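Local coordinates for protein transcriptional regulator, LuxR family (Burkholderia thailandensis, PDB 3MQQ) that probably regulates transcription by binding DNA as a LuxR-family protein, this chain being its PAS domain, a likely sensory module, at residues 22-27 and 48-53; 30-33 and 38-41; 32-37 and 86-91; 44-49 and 55-60. One frame throughout, in Å; residues are numbered along the deposited sequence. Where two conformers were deposited one is given.

Contact 1: residues 22-27 and 48-53. With EOH (ethanol), chain H.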
loop_
_atom_site.group_PDB
_atom_site.type_symbol
_atom_site.label_atom_id
_atom_site.label_comp_id
_atom_site.label_asym_id
_atom_site.label_seq_id
_atom_site.Cartn_x
_atom_site.Cartn_y
_atom_site.Cartn_z
ATOM N N ARG B 22 15.495 -10.273 -3.902
ATOM C CA ARG B 22 15.656 -9.496 -2.674
ATOM C C ARG B 22 16.503 -8.239 -2.878
ATOM O O ARG B 22 17.079 -7.724 -1.918
ATOM C CB ARG B 22 16.158 -10.335 -1.474
ATOM C CG ARG B 22 15.452 -11.692 -1.300
ATOM C CD ARG B 22 15.875 -12.346 0.000
ATOM N NE ARG B 22 15.201 -11.726 1.140
ATOM C CZ ARG B 22 15.451 -12.023 2.413
ATOM N NH1 ARG B 22 14.785 -11.410 3.394
ATOM N NH2 ARG B 22 16.364 -12.926 2.701
ATOM N N VAL B 23 16.596 -7.790 -4.135
ATOM C CA VAL B 23 17.222 -6.528 -4.475
ATOM C C VAL B 23 16.140 -5.542 -4.947
ATOM O O VAL B 23 15.208 -5.919 -5.668
ATOM C CB VAL B 23 18.275 -6.708 -5.567
ATOM C CG1 VAL B 23 18.886 -5.335 -5.984
ATOM C CG2 VAL B 23 19.377 -7.644 -5.042
ATOM N N ILE B 24 16.271 -4.282 -4.539
ATOM C CA ILE B 24 15.338 -3.239 -4.959
ATOM C C ILE B 24 15.687 -2.807 -6.391
ATOM O O ILE B 24 16.740 -2.222 -6.608
ATOM C CB ILE B 24 15.465 -2.015 -4.066
ATOM C CG1 ILE B 24 15.080 -2.349 -2.605
ATOM C CG2 ILE B 24 14.669 -0.839 -4.644
ATOM C CD1 ILE B 24 15.357 -1.157 -1.639
ATOM N N GLU B 25 14.819 -3.105 -7.360
ATOM C CA GLU B 25 15.064 -2.698 -8.748
ATOM C C GLU B 25 14.469 -1.321 -9.045
ATOM O O GLU B 25 14.996 -0.567 -9.880
ATOM C CB GLU B 25 14.545 -3.748 -9.731
ATOM C CG GLU B 25 15.056 -5.143 -9.446
ATOM C CD GLU B 25 16.474 -5.352 -9.934
ATOM O OE1 GLU B 25 16.634 -5.952 -11.009
ATOM O OE2 GLU B 25 17.422 -4.912 -9.254
ATOM N N ASP B 26 13.380 -0.988 -8.348
ATOM C CA ASP B 26 12.791 0.338 -8.464
ATOM C C ASP B 26 12.057 0.619 -7.177
ATOM O O ASP B 26 11.652 -0.310 -6.484
ATOM C CB ASP B 26 11.860 0.430 -9.681
ATOM C CG ASP B 26 11.536 1.859 -10.083
ATOM O OD1 ASP B 26 12.109 2.831 -9.532
ATOM O OD2 ASP B 26 10.701 2.022 -10.998
ATOM N N CYS B 27 11.927 1.899 -6.842
ATOM C CA CYS B 27 11.192 2.266 -5.648
ATOM C C CYS B 27 10.697 3.694 -5.806
ATOM O O CYS B 27 11.096 4.438 -6.723
ATOM C CB CYS B 27 12.046 2.110 -4.352
ATOM S SG CYS B 27 13.355 3.387 -4.122
ATOM N N GLU B 48 18.723 -6.435 2.433
ATOM C CA GLU B 48 19.485 -6.718 3.682
ATOM C C GLU B 48 19.842 -5.455 4.483
ATOM O O GLU B 48 19.869 -5.464 5.729
ATOM C CB GLU B 48 20.774 -7.488 3.316
ATOM C CG GLU B 48 21.716 -7.930 4.470
ATOM C CD GLU B 48 22.965 -8.683 3.955
ATOM O OE1 GLU B 48 23.704 -9.257 4.784
ATOM O OE2 GLU B 48 23.220 -8.701 2.719
ATOM N N VAL B 49 20.113 -4.368 3.766
ATOM C CA VAL B 49 20.549 -3.118 4.415
ATOM C C VAL B 49 19.428 -2.421 5.211
ATOM O O VAL B 49 19.695 -1.553 6.029
ATOM C CB VAL B 49 21.267 -2.143 3.413
ATOM C CG1 VAL B 49 22.481 -2.805 2.825
ATOM C CG2 VAL B 49 20.341 -1.630 2.301
ATOM N N LEU B 50 18.191 -2.812 4.937
ATOM C CA LEU B 50 17.023 -2.191 5.533
ATOM C C LEU B 50 16.682 -2.923 6.819
ATOM O O LEU B 50 15.882 -2.455 7.590
ATOM C CB LEU B 50 15.824 -2.222 4.583
ATOM C CG LEU B 50 15.960 -1.645 3.172
ATOM C CD1 LEU B 50 14.686 -1.955 2.379
ATOM C CD2 LEU B 50 16.267 -0.155 3.173
ATOM N N TYR B 51 17.278 -4.099 7.027
ATOM C CA TYR B 51 17.044 -4.883 8.241
ATOM C C TYR B 51 17.991 -4.472 9.367
ATOM O O TYR B 51 19.074 -3.927 9.109
ATOM C CB TYR B 51 17.190 -6.390 7.941
ATOM C CG TYR B 51 16.025 -6.988 7.182
ATOM C CD1 TYR B 51 14.911 -7.504 7.865
ATOM C CD2 TYR B 51 16.004 -7.000 5.776
ATOM C CE1 TYR B 51 13.807 -8.058 7.182
ATOM C CE2 TYR B 51 14.904 -7.552 5.085
ATOM C CZ TYR B 51 13.812 -8.060 5.791
ATOM O OH TYR B 51 12.744 -8.589 5.111
ATOM N N PRO B 52 17.606 -4.748 10.625
ATOM C CA PRO B 52 18.444 -4.386 11.762
ATOM C C PRO B 52 19.800 -5.066 11.678
ATOM O O PRO B 52 20.795 -4.531 12.168
ATOM C CB PRO B 52 17.662 -4.926 12.954
ATOM C CG PRO B 52 16.215 -4.885 12.482
ATOM C CD PRO B 52 16.323 -5.339 11.050
ATOM N N SER B 53 19.828 -6.250 11.094
ATOM C CA SER B 53 21.079 -6.995 10.950
ATOM C C SER B 53 20.963 -8.026 9.824
ATOM O O SER B 53 19.852 -8.325 9.348
ATOM C CB SER B 53 21.384 -7.718 12.268
ATOM O OG SER B 53 20.420 -8.744 12.497
HETATM C C1 EOH H . 12.454 -9.214 1.558
HETATM C C2 EOH H . 12.996 -10.226 0.590
HETATM O O EOH H . 13.180 -9.234 2.750
#
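Arg22 and Tyr51 face each other across a bound ethanol, and Ile24 meets Leu50 beside them. The ethanol probably came from the crystallisation liquor. Its oxygen takes a nearly straight hydrogen bond from Arg22 NH1, with NH1 to the ethanol O at 2.8 Å and an N-H...O angle of 167°. The same oxygen lies 2.5 Å from Tyr51 OH, a very short hydrogen bond in which either hydroxyl could be the donor. It sits at the edge of the Tyr51 ring, near the ring plane. Arg22 NH1 and Tyr51 OH are themselves 3.9 Å apart, so the alcohol bridges them. Arg22 gets there by a bend at chi3 (77°), which turns the guanidinium so that Tyr51 OH lies at its edge, in its plane. The very short length is doubtful, as the ethanol is uncertainly placed, with one carbon modelled too close to Arg22 NE.

The apolar half of the contact is small. Ile24 and Leu50 reach toward each other tip to tip, with Ile24 CD1 4.2 Å from Leu50 CD1. Ile24 chi2 is near 173° and extends the CG1 branch toward the leucine. Leu42 touches both side chains.

Further bonds hold the polar groups. Arg22 NH1 also donates to Phe57 O, and the guanidinium makes a cation-pi contact with the Phe57 ring. Tyr51 OH is bonded to Arg78 NH1. Two arginines near one phenol would probably favour its ionised form somewhat. The chemistry is that of a small polar site beside an apolar patch, which in this crystal holds an ethanol.

Contact 2: residues 30-33 and 38-41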
loop_
_atom_site.group_PDB
_atom_site.type_symbol
_atom_site.label_atom_id
_atom_site.label_comp_id
_atom_site.label_asym_id
_atom_site.label_seq_id
_atom_site.Cartn_x
_atom_site.Cartn_y
_atom_site.Cartn_z
ATOM N N GLU B 30 8.415 7.767 -1.379
ATOM C CA GLU B 30 7.987 7.439 -0.021
ATOM C C GLU B 30 8.913 6.430 0.647
ATOM O O GLU B 30 9.199 6.563 1.862
ATOM C CB GLU B 30 6.522 6.970 0.021
ATOM C CG GLU B 30 5.912 6.748 1.453
ATOM C CD GLU B 30 5.969 7.962 2.361
ATOM O OE1 GLU B 30 5.872 9.096 1.861
ATOM O OE2 GLU B 30 6.079 7.772 3.604
ATOM N N LEU B 31 9.350 5.417 -0.104
ATOM C CA LEU B 31 10.313 4.441 0.461
ATOM C C LEU B 31 11.591 5.146 0.914
ATOM O O LEU B 31 12.098 4.884 2.026
ATOM C CB LEU B 31 10.645 3.323 -0.530
ATOM C CG LEU B 31 11.509 2.278 0.195
ATOM C CD1 LEU B 31 10.659 1.354 1.094
ATOM C CD2 LEU B 31 12.372 1.490 -0.778
ATOM N N ALA B 32 12.108 6.038 0.071
ATOM C CA ALA B 32 13.276 6.868 0.389
ATOM C C ALA B 32 13.047 7.667 1.678
ATOM O O ALA B 32 13.936 7.746 2.532
ATOM C CB ALA B 32 13.604 7.798 -0.759
ATOM N N ALA B 33 11.851 8.244 1.804
ATOM C CA ALA B 33 11.494 9.047 2.971
ATOM C C ALA B 33 11.542 8.190 4.224
ATOM O O ALA B 33 12.161 8.587 5.220
ATOM C CB ALA B 33 10.108 9.720 2.793
ATOM N N ALA B 38 18.110 8.899 -0.250
ATOM C CA ALA B 38 17.631 9.188 -1.607
ATOM C C ALA B 38 17.232 7.910 -2.330
ATOM O O ALA B 38 17.738 6.832 -2.019
ATOM C CB ALA B 38 18.685 9.899 -2.387
ATOM N N ARG B 39 16.344 8.027 -3.316
ATOM C CA ARG B 39 15.999 6.865 -4.137
ATOM C C ARG B 39 17.256 6.239 -4.738
ATOM O O ARG B 39 17.384 5.019 -4.785
ATOM C CB ARG B 39 15.049 7.261 -5.273
ATOM C CG ARG B 39 13.601 7.503 -4.890
ATOM C CD ARG B 39 12.740 7.620 -6.171
ATOM N NE ARG B 39 13.031 6.564 -7.146
ATOM C CZ ARG B 39 13.295 6.767 -8.432
ATOM N NH1 ARG B 39 13.287 7.996 -8.939
ATOM N NH2 ARG B 39 13.550 5.731 -9.223
ATOM N N ALA B 40 18.183 7.090 -5.182
ATOM C CA ALA B 40 19.461 6.631 -5.733
ATOM C C ALA B 40 20.220 5.734 -4.756
ATOM O O ALA B 40 20.968 4.858 -5.187
ATOM C CB ALA B 40 20.324 7.813 -6.132
ATOM N N ASP B 41 20.052 5.955 -3.453
ATOM C CA ASP B 41 20.718 5.109 -2.441
ATOM C C ASP B 41 20.120 3.702 -2.380
ATOM O O ASP B 41 20.772 2.773 -1.920
ATOM C CB ASP B 41 20.679 5.741 -1.041
ATOM C CG ASP B 41 21.456 7.059 -0.961
ATOM O OD1 ASP B 41 22.612 7.133 -1.448
ATOM O OD2 ASP B 41 20.902 8.028 -0.403
#
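Ala32 rests its methyl group against the backbone where the chain enters the short helix 39-42. Its CB is 3.8 Å from Arg39 N and 4.0 Å from Ala38 C. The same methyl lies 4.1 Å from Arg39 CG, the closest carbon of the arginine side chain. These are van der Waals contacts of one small side chain with a peptide and a methylene. The CA atoms of Ala32 and Arg39 are only 5.3 Å apart, a close approach that suits a side chain as small as alanine.

Arg39 CG lies anti to its own carbonyl carbon and beside its backbone N (chi1 -76°). This puts the methylene on the same side as the amide that Ala32 touches. The arginine chain then bends at chi3. Its guanidinium goes on to the preceding strand, where NE makes a weak hydrogen bond to Cys27 O and NH2 a long, weak ion pair with Asp26.

Asp41 N bonds to Ala38 O, the carbonyl of the peptide the methyl touches, at 2.9 Å. Asp41 OD2 takes the N-H of the peptide before it, from Ala38 N at 2.9 Å, on the anti side of that oxygen and 24° out of the carboxylate plane. Side chain and backbone thus tie the start of the turn together. On the other segment, Leu31 N is bonded to Asn28 OD1 near the start of helix 29-34.

Helix 29-34 follows strand 23-27 in the PAS domain. The contact packs it against helix 39-42, the next helix along, while the weak bonds of Arg39 tie that helix loosely back to strand 23-27.

Contact 3: residues 32-37 and 86-91. With EOH (ethanol), chain I.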
loop_
_atom_site.group_PDB
_atom_site.type_symbol
_atom_site.label_atom_id
_atom_site.label_comp_id
_atom_site.label_asym_id
_atom_site.label_seq_id
_atom_site.Cartn_x
_atom_site.Cartn_y
_atom_site.Cartn_z
ATOM N N ALA B 32 12.108 6.038 0.071
ATOM C CA ALA B 32 13.276 6.868 0.389
ATOM C C ALA B 32 13.047 7.667 1.678
ATOM O O ALA B 32 13.936 7.746 2.532
ATOM C CB ALA B 32 13.604 7.798 -0.759
ATOM N N ALA B 33 11.851 8.244 1.804
ATOM C CA ALA B 33 11.494 9.047 2.971
ATOM C C ALA B 33 11.542 8.190 4.224
ATOM O O ALA B 33 12.161 8.587 5.220
ATOM C CB ALA B 33 10.108 9.720 2.793
ATOM N N ILE B 34 10.931 7.001 4.150
ATOM C CA ILE B 34 10.861 6.125 5.316
ATOM C C ILE B 34 12.271 5.786 5.791
ATOM O O ILE B 34 12.567 5.829 7.001
ATOM C CB ILE B 34 10.086 4.824 5.009
ATOM C CG1 ILE B 34 8.603 5.116 4.703
ATOM C CG2 ILE B 34 10.246 3.817 6.154
ATOM C CD1 ILE B 34 7.859 3.946 4.031
ATOM N N PHE B 35 13.147 5.479 4.837
ATOM C CA PHE B 35 14.504 5.045 5.170
ATOM C C PHE B 35 15.541 6.166 5.247
ATOM O O PHE B 35 16.742 5.917 5.367
ATOM C CB PHE B 35 14.922 3.867 4.276
ATOM C CG PHE B 35 14.217 2.601 4.637
ATOM C CD1 PHE B 35 14.672 1.814 5.696
ATOM C CD2 PHE B 35 13.040 2.239 3.988
ATOM C CE1 PHE B 35 13.980 0.649 6.064
ATOM C CE2 PHE B 35 12.358 1.081 4.327
ATOM C CZ PHE B 35 12.827 0.293 5.388
ATOM N N ARG B 36 15.042 7.401 5.215
ATOM C CA ARG B 36 15.857 8.611 5.358
ATOM C C ARG B 36 17.061 8.661 4.430
ATOM O O ARG B 36 18.185 8.964 4.869
ATOM C CB ARG B 36 16.329 8.787 6.817
ATOM C CG ARG B 36 15.268 8.576 7.875
ATOM C CD ARG B 36 14.173 9.647 7.880
ATOM N NE ARG B 36 13.343 9.599 9.092
ATOM C CZ ARG B 36 12.052 9.270 9.125
ATOM N NH1 ARG B 36 11.395 8.967 8.011
ATOM N NH2 ARG B 36 11.406 9.272 10.283
ATOM N N CYS B 37 16.821 8.399 3.144
ATOM C CA CYS B 37 17.879 8.477 2.136
ATOM C C CYS B 37 17.294 8.929 0.802
ATOM O O CYS B 37 16.128 9.313 0.743
ATOM C CB CYS B 37 18.546 7.120 1.977
ATOM S SG CYS B 37 17.384 5.819 1.539
ATOM N N GLU B 86 18.607 4.205 12.948
ATOM C CA GLU B 86 17.394 4.209 13.790
ATOM C C GLU B 86 16.499 3.021 13.471
ATOM O O GLU B 86 16.148 2.805 12.313
ATOM C CB GLU B 86 16.568 5.497 13.661
ATOM C CG GLU B 86 15.308 5.473 14.538
ATOM C CD GLU B 86 14.488 6.767 14.501
ATOM O OE1 GLU B 86 14.055 7.191 13.406
ATOM O OE2 GLU B 86 14.263 7.348 15.583
ATOM N N LEU B 87 16.131 2.279 14.511
ATOM C CA LEU B 87 15.241 1.129 14.368
ATOM C C LEU B 87 13.787 1.582 14.525
ATOM O O LEU B 87 13.471 2.446 15.365
ATOM C CB LEU B 87 15.627 0.023 15.380
ATOM C CG LEU B 87 17.060 -0.521 15.243
ATOM C CD1 LEU B 87 17.369 -1.563 16.312
ATOM C CD2 LEU B 87 17.341 -1.100 13.848
ATOM N N PHE B 88 12.912 1.030 13.693
ATOM C CA PHE B 88 11.510 1.456 13.690
ATOM C C PHE B 88 10.630 0.322 13.228
ATOM O O PHE B 88 11.095 -0.617 12.578
ATOM C CB PHE B 88 11.309 2.676 12.782
ATOM C CG PHE B 88 11.371 2.358 11.317
ATOM C CD1 PHE B 88 10.204 2.348 10.538
ATOM C CD2 PHE B 88 12.599 2.080 10.702
ATOM C CE1 PHE B 88 10.265 2.070 9.182
ATOM C CE2 PHE B 88 12.658 1.782 9.335
ATOM C CZ PHE B 88 11.503 1.779 8.582
ATOM N N TRP B 89 9.347 0.422 13.544
ATOM C CA TRP B 89 8.390 -0.593 13.137
ATOM C C TRP B 89 7.789 -0.241 11.778
ATOM O O TRP B 89 7.428 0.909 11.524
ATOM C CB TRP B 89 7.279 -0.690 14.166
ATOM C CG TRP B 89 7.687 -1.491 15.355
ATOM C CD1 TRP B 89 8.291 -1.038 16.497
ATOM C CD2 TRP B 89 7.519 -2.897 15.522
ATOM N NE1 TRP B 89 8.503 -2.081 17.368
ATOM C CE2 TRP B 89 8.025 -3.233 16.798
ATOM C CE3 TRP B 89 6.986 -3.911 14.718
ATOM C CZ2 TRP B 89 8.029 -4.539 17.281
ATOM C CZ3 TRP B 89 6.970 -5.203 15.203
ATOM C CH2 TRP B 89 7.486 -5.509 16.476
ATOM N N CYS B 90 7.715 -1.258 10.925
ATOM C CA CYS B 90 7.251 -1.095 9.561
ATOM C C CYS B 90 6.286 -2.209 9.179
ATOM O O CYS B 90 6.576 -3.368 9.387
ATOM C CB CYS B 90 8.492 -1.157 8.646
ATOM S SG CYS B 90 8.287 -0.712 6.930
ATOM N N HIS B 91 5.142 -1.876 8.570
ATOM C CA HIS B 91 4.258 -2.928 8.061
ATOM C C HIS B 91 4.670 -3.201 6.635
ATOM O O HIS B 91 4.847 -2.275 5.861
ATOM C CB HIS B 91 2.787 -2.455 8.033
ATOM C CG HIS B 91 1.825 -3.513 7.575
ATOM N ND1 HIS B 91 1.048 -3.401 6.437
ATOM C CD2 HIS B 91 1.504 -4.702 8.131
ATOM C CE1 HIS B 91 0.305 -4.491 6.313
ATOM N NE2 HIS B 91 0.560 -5.290 7.331
HETATM C C1 EOH I . 8.549 8.403 6.340
HETATM C C2 EOH I . 7.255 9.190 6.156
HETATM O O EOH I . 8.783 7.836 7.628
#
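The Phe88 ring is met by two neighbouring residues, Ile34 and Phe35, one with an unusually close methyl. Ile34 CG2 comes within 3.4 Å of Phe88 CZ, tight for two carbons, and approaches obliquely. Phe35 meets the same end of the ring in an offset edge-to-face pair, with the edge of Phe88 toward the face of Phe35. The ring centroids are 5.4 Å apart and the planes stand at 71°. Phe35 CE1 is the nearest atom, 3.7 Å from Phe88 CE2. Phe88 has CG between its backbone N and carbonyl carbon (chi1 73°), which sends the ring off the strand to the helix end.

That end is a Schellman motif. Cys37 N bonds to Ala32 O and Arg36 N to Ala33 O, with Arg36 at positive phi as the C-prime residue. The motif closes helix 29-34 of the PAS fold where it packs on strand 87-96 of the antiparallel sheet.

Arg36 bends at chi2 and folds back on the helix. Its NH1 also donates to Ala33 O, at 2.9 Å, from the face opposite to that used by Arg36 N. NH1 donates as well to an ethanol oxygen at 2.9 Å. Arg36 NH2 and Glu86 OE1 are 4.6 Å apart, probably attracting by charge alone, since the oxygen lies well out of the guanidinium plane. Arg82 makes a salt bridge with Glu86 and a cation-pi contact with Phe88.

Contact 4: residues 44-49 and 55-60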
loop_
_atom_site.group_PDB
_atom_site.type_symbol
_atom_site.label_atom_id
_atom_site.label_comp_id
_atom_site.label_asym_id
_atom_site.label_seq_id
_atom_site.Cartn_x
_atom_site.Cartn_y
_atom_site.Cartn_z
ATOM N N GLY B 44 19.087 -0.814 -6.639
ATOM C CA GLY B 44 20.125 -1.823 -6.779
ATOM C C GLY B 44 20.698 -2.206 -5.438
ATOM O O GLY B 44 21.733 -2.829 -5.371
ATOM N N ARG B 45 20.015 -1.820 -4.363
ATOM C CA ARG B 45 20.406 -2.206 -3.007
ATOM C C ARG B 45 19.702 -3.488 -2.568
ATOM O O ARG B 45 18.472 -3.611 -2.772
ATOM C CB ARG B 45 20.093 -1.042 -2.033
ATOM C CG ARG B 45 20.868 -1.106 -0.737
ATOM C CD ARG B 45 22.358 -0.733 -0.933
ATOM N NE ARG B 45 22.509 0.710 -0.968
ATOM C CZ ARG B 45 23.576 1.392 -0.561
ATOM N NH1 ARG B 45 24.650 0.778 -0.043
ATOM N NH2 ARG B 45 23.579 2.707 -0.668
ATOM N N SER B 46 20.456 -4.440 -1.995
ATOM C CA SER B 46 19.821 -5.593 -1.308
ATOM C C SER B 46 18.896 -5.103 -0.184
ATOM O O SER B 46 19.241 -4.167 0.530
ATOM C CB SER B 46 20.860 -6.532 -0.696
ATOM O OG SER B 46 20.190 -7.572 0.018
ATOM N N PHE B 47 17.718 -5.711 -0.041
ATOM C CA PHE B 47 16.874 -5.471 1.136
ATOM C C PHE B 47 17.644 -5.645 2.440
ATOM O O PHE B 47 17.270 -5.073 3.450
ATOM C CB PHE B 47 15.718 -6.445 1.142
ATOM C CG PHE B 47 14.558 -6.056 0.274
ATOM C CD1 PHE B 47 13.983 -4.776 0.340
ATOM C CD2 PHE B 47 13.974 -7.002 -0.533
ATOM C CE1 PHE B 47 12.856 -4.463 -0.443
ATOM C CE2 PHE B 47 12.841 -6.702 -1.316
ATOM C CZ PHE B 47 12.291 -5.436 -1.269
ATOM N N GLU B 48 18.723 -6.435 2.433
ATOM C CA GLU B 48 19.485 -6.718 3.682
ATOM C C GLU B 48 19.842 -5.455 4.483
ATOM O O GLU B 48 19.869 -5.464 5.729
ATOM C CB GLU B 48 20.774 -7.488 3.316
ATOM C CG GLU B 48 21.716 -7.930 4.470
ATOM C CD GLU B 48 22.965 -8.683 3.955
ATOM O OE1 GLU B 48 23.704 -9.257 4.784
ATOM O OE2 GLU B 48 23.220 -8.701 2.719
ATOM N N VAL B 49 20.113 -4.368 3.766
ATOM C CA VAL B 49 20.549 -3.118 4.415
ATOM C C VAL B 49 19.428 -2.421 5.211
ATOM O O VAL B 49 19.695 -1.553 6.029
ATOM C CB VAL B 49 21.267 -2.143 3.413
ATOM C CG1 VAL B 49 22.481 -2.805 2.825
ATOM C CG2 VAL B 49 20.341 -1.630 2.301
ATOM N N ASP B 55 21.474 -11.187 10.202
ATOM C CA ASP B 55 20.746 -12.328 10.767
ATOM C C ASP B 55 19.233 -12.159 10.633
ATOM O O ASP B 55 18.505 -13.131 10.373
ATOM C CB ASP B 55 21.132 -12.560 12.241
ATOM C CG ASP B 55 22.505 -13.218 12.393
ATOM O OD1 ASP B 55 23.086 -13.636 11.364
ATOM O OD2 ASP B 55 23.009 -13.312 13.539
ATOM N N GLU B 56 18.767 -10.929 10.843
ATOM C CA GLU B 56 17.340 -10.606 10.711
ATOM C C GLU B 56 16.863 -10.762 9.267
ATOM O O GLU B 56 15.803 -11.350 9.008
ATOM C CB GLU B 56 17.059 -9.191 11.206
ATOM C CG GLU B 56 16.923 -9.066 12.745
ATOM C CD GLU B 56 15.758 -9.858 13.351
ATOM O OE1 GLU B 56 14.663 -9.285 13.518
ATOM O OE2 GLU B 56 15.931 -11.060 13.656
ATOM N N PHE B 57 17.654 -10.253 8.330
ATOM C CA PHE B 57 17.357 -10.399 6.904
ATOM C C PHE B 57 17.238 -11.900 6.568
ATOM O O PHE B 57 16.296 -12.326 5.898
ATOM C CB PHE B 57 18.499 -9.749 6.120
ATOM C CG PHE B 57 18.557 -10.102 4.657
ATOM C CD1 PHE B 57 17.672 -9.535 3.759
ATOM C CD2 PHE B 57 19.564 -10.960 4.168
ATOM C CE1 PHE B 57 17.771 -9.804 2.411
ATOM C CE2 PHE B 57 19.667 -11.254 2.808
ATOM C CZ PHE B 57 18.752 -10.683 1.921
ATOM N N GLU B 58 18.169 -12.702 7.090
ATOM C CA GLU B 58 18.147 -14.154 6.840
ATOM C C GLU B 58 16.922 -14.806 7.475
ATOM O O GLU B 58 16.242 -15.603 6.827
ATOM C CB GLU B 58 19.429 -14.809 7.357
ATOM N N ARG B 59 16.638 -14.454 8.736
ATOM C CA ARG B 59 15.560 -15.062 9.496
ATOM C C ARG B 59 14.199 -14.783 8.879
ATOM O O ARG B 59 13.389 -15.705 8.678
ATOM C CB ARG B 59 15.579 -14.600 10.962
ATOM C CG ARG B 59 14.477 -15.228 11.825
ATOM C CD ARG B 59 14.426 -14.628 13.241
ATOM N NE ARG B 59 13.984 -13.225 13.262
ATOM C CZ ARG B 59 12.718 -12.829 13.412
ATOM N NH1 ARG B 59 11.741 -13.719 13.545
ATOM N NH2 ARG B 59 12.428 -11.532 13.431
ATOM N N ILE B 60 13.944 -13.514 8.590
ATOM C CA ILE B 60 12.649 -13.126 8.067
ATOM C C ILE B 60 12.447 -13.665 6.644
ATOM O O ILE B 60 11.329 -13.991 6.272
ATOM C CB ILE B 60 12.401 -11.592 8.227
ATOM C CG1 ILE B 60 12.391 -11.246 9.732
ATOM C CG2 ILE B 60 11.084 -11.180 7.576
ATOM C CD1 ILE B 60 12.460 -9.757 10.075
#
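Phe57 lays its ring against the chain at Ser46 to Glu48, and the main interaction is a CH-pi contact. Glu48 CB sits over the middle of one face, 3.6 Å from the ring centroid and 8° off the ring normal. Glu48 CA lies over the same face and is 3.4 Å from Phe57 CD1. The Glu48 chain leaves with CG anti to the backbone N (chi1 -178°), which carries CG along the ring to within 3.7 Å of Phe57 CD2. The carboxylate ends nearly parallel to the ring, the two planes 14° apart.

Other van der Waals contacts are looser. Phe47 CB is 4.1 Å from Phe57 CE1. Ser46 OG is 3.9 Å from Phe57 CZ and comes in obliquely.

Hydrogen bonds act within each segment. Ser46 OG accepts from Glu48 N at 3.0 Å in an ST turn, which helps set the backbone that the ring covers. On the helix, Arg59 holds Glu56 side-on, with NE to OE2 and NH2 to OE1, each on the syn side of its oxygen. The salt bridge runs one turn along the helix, apart from the ring.

Phe47 sends its ring elsewhere, edge-to-face with Trp108 and close to a bound ethanol. The arrangement packs helix 54-71 of the PAS fold on the loop before it, near this ethanol, which may mark a pocket.

In the fold
Contacts 1 and 4 are close neighbours, their centres about 6 Å apart. They share Glu48 and Val49. Tyr51 CD2 packs on Phe57 CD1 at 3.6 Å, and Arg22 O lies 2.8 Å from Phe47 N in a probable hydrogen bond. Both border bound ethanol, and Arg22 belongs to the sodium site with Ser19, Leu103 and Ala104. Contact 3 joins contact 1 through Leu50 CD2 and Phe35 CD1, 3.6 Å apart. Contact 2 shares Ala32 and Ala33 with contact 3 and touches contact 1, where Ile24 CD1 is 4.1 Å from Leu31 CD2. Contacts 2 and 4 are the farthest apart, with centres about 17 Å from each other.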